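Local structure of RNA-directed RNA polymerase (Infectious pancreatic necrosis virus, 2YI8) at residues Ala448-Val453 with Glu784-Leu789. The protein probably synthesises viral RNA from an RNA template and is probably found both free and covalently attached to the viral genome. Sequence-based numbering, arbitrary orientation. Where two conformers were deposited one is given.
Sequences APSMVV and ETREAL
Ser450 points its CB at helix 781-790, where it meets the methyl of Thr785, CB to CG2 3.6 Å. Thr785 presents that methyl because CG2 stands anti to its own backbone N; the hydroxyl lies beside the N (chi1 -61°), its one proton shared between Ser781 O, a turn back, and Asn446 O of the facing helix. A beta-branched threonine thus turns carbon toward Ser450 and oxygen toward backbone. One turn on, Leu789 lays CD1 against the backbone of Ser450, 3.4 Å from its O. The small size of Ser450 is consistent with the close 8.9 Å between the axes of segments 448-452 and 784-789, which run 49° apart. The Arg786 arm, extended through its first two torsions and then bent at the third (chi3 51°), brings its guanidinium to a water, which lies in its plane, 2.9 Å from the donor NH1. The same water donates to Ser450 OG at 2.9 Å and is in bonding range of Val453 O; Ser450 OG also bonds to Leu782 O. Carbon packing, two side-chain-to-carbonyl bonds and a water bridge therefore join the C-terminal helix to helix 438-452 in the catalytic region, and the guanidinium probably polarises the water, making it a better donor.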
loop_
_atom_site.group_PDB
_atom_site.type_symbol
_atom_site.label_atom_id
_atom_site.label_comp_id
_atom_site.label_asym_id
_atom_site.label_seq_id
_atom_site.Cartn_x
_atom_site.Cartn_y
_atom_site.Cartn_z
ATOM N N ALA A 448 14.020 12.301 4.328
ATOM C CA ALA A 448 12.934 11.300 4.208
ATOM C C ALA A 448 13.143 10.221 3.144
ATOM O O ALA A 448 12.950 9.064 3.499
ATOM C CB ALA A 448 11.579 11.973 4.027
ATOM N N PRO A 449 13.577 10.508 1.877
ATOM C CA PRO A 449 13.733 9.405 0.911
ATOM C C PRO A 449 14.752 8.335 1.306
ATOM O O PRO A 449 14.533 7.167 0.992
ATOM C CB PRO A 449 14.091 10.124 -0.397
ATOM C CG PRO A 449 13.521 11.515 -0.221
ATOM C CD PRO A 449 13.818 11.813 1.213
ATOM N N SER A 450 15.823 8.714 2.033
ATOM C CA SER A 450 16.855 7.768 2.487
ATOM C C SER A 450 16.501 7.042 3.796
ATOM O O SER A 450 17.216 6.134 4.219
ATOM C CB SER A 450 18.222 8.437 2.541
ATOM O OG SER A 450 18.812 8.373 1.251
ATOM N N MET A 451 15.380 7.416 4.407
ATOM C CA MET A 451 14.925 6.761 5.627
ATOM C C MET A 451 14.200 5.472 5.307
ATOM O O MET A 451 14.231 4.538 6.108
ATOM C CB MET A 451 14.019 7.692 6.435
ATOM C CG MET A 451 14.747 8.898 6.948
ATOM S SD MET A 451 13.665 9.975 7.862
ATOM C CE MET A 451 13.709 9.193 9.442
ATOM N N VAL A 452 13.525 5.412 4.139
ATOM C CA VAL A 452 12.733 4.227 3.781
ATOM C C VAL A 452 13.127 3.553 2.472
ATOM O O VAL A 452 12.540 2.518 2.127
ATOM C CB VAL A 452 11.202 4.515 3.864
ATOM C CG1 VAL A 452 10.793 5.036 5.254
ATOM C CG2 VAL A 452 10.751 5.477 2.768
ATOM N N VAL A 453 14.070 4.158 1.719
ATOM C CA VAL A 453 14.532 3.583 0.445
ATOM C C VAL A 453 16.023 3.359 0.562
ATOM O O VAL A 453 16.733 4.288 0.951
ATOM C CB VAL A 453 14.179 4.404 -0.845
ATOM C CG1 VAL A 453 14.460 3.567 -2.099
ATOM C CG2 VAL A 453 12.739 4.935 -0.827
ATOM N N GLU A 784 24.351 11.433 1.683
ATOM C CA GLU A 784 24.863 11.927 2.967
ATOM C C GLU A 784 23.997 11.380 4.108
ATOM O O GLU A 784 24.546 10.981 5.126
ATOM C CB GLU A 784 24.934 13.468 2.998
ATOM C CG GLU A 784 25.816 14.066 1.911
ATOM C CD GLU A 784 25.877 15.581 1.916
ATOM O OE1 GLU A 784 24.903 16.212 1.446
ATOM O OE2 GLU A 784 26.878 16.141 2.424
ATOM N N THR A 785 22.662 11.326 3.916
ATOM C CA THR A 785 21.719 10.755 4.893
ATOM C C THR A 785 22.047 9.283 5.120
ATOM O O THR A 785 22.229 8.889 6.267
ATOM C CB THR A 785 20.248 10.993 4.478
ATOM O OG1 THR A 785 20.020 12.403 4.425
ATOM C CG2 THR A 785 19.222 10.320 5.442
ATOM N N ARG A 786 22.150 8.486 4.030
ATOM C CA ARG A 786 22.462 7.048 4.117
ATOM C C ARG A 786 23.800 6.799 4.843
ATOM O O ARG A 786 23.866 5.904 5.687
ATOM C CB ARG A 786 22.435 6.379 2.728
ATOM C CG ARG A 786 22.721 4.865 2.760
ATOM C CD ARG A 786 22.659 4.186 1.390
ATOM N NE ARG A 786 23.468 4.861 0.363
ATOM C CZ ARG A 786 22.962 5.627 -0.604
ATOM N NH1 ARG A 786 21.646 5.815 -0.696
ATOM N NH2 ARG A 786 23.767 6.225 -1.477
ATOM N N GLU A 787 24.835 7.626 4.556
ATOM C CA GLU A 787 26.153 7.546 5.207
ATOM C C GLU A 787 26.036 7.814 6.716
ATOM O O GLU A 787 26.583 7.045 7.514
ATOM C CB GLU A 787 27.150 8.505 4.549
ATOM C CG GLU A 787 27.598 8.065 3.160
ATOM C CD GLU A 787 28.333 9.087 2.302
ATOM O OE1 GLU A 787 28.357 10.295 2.648
ATOM O OE2 GLU A 787 28.863 8.666 1.248
ATOM N N ALA A 788 25.288 8.867 7.112
ATOM C CA ALA A 788 25.071 9.188 8.521
ATOM C C ALA A 788 24.233 8.086 9.234
ATOM O O ALA A 788 24.540 7.749 10.378
ATOM C CB ALA A 788 24.418 10.556 8.670
ATOM N N LEU A 789 23.217 7.499 8.548
ATOM C CA LEU A 789 22.368 6.421 9.112
ATOM C C LEU A 789 23.163 5.159 9.400
ATOM O O LEU A 789 22.851 4.451 10.349
ATOM C CB LEU A 789 21.191 6.049 8.182
ATOM C CG LEU A 789 20.068 7.088 8.054
ATOM C CD1 LEU A 789 19.202 6.830 6.842
ATOM C CD2 LEU A 789 19.277 7.227 9.353
HETATM O O HOH W 1 19.274 5.570 1.011
#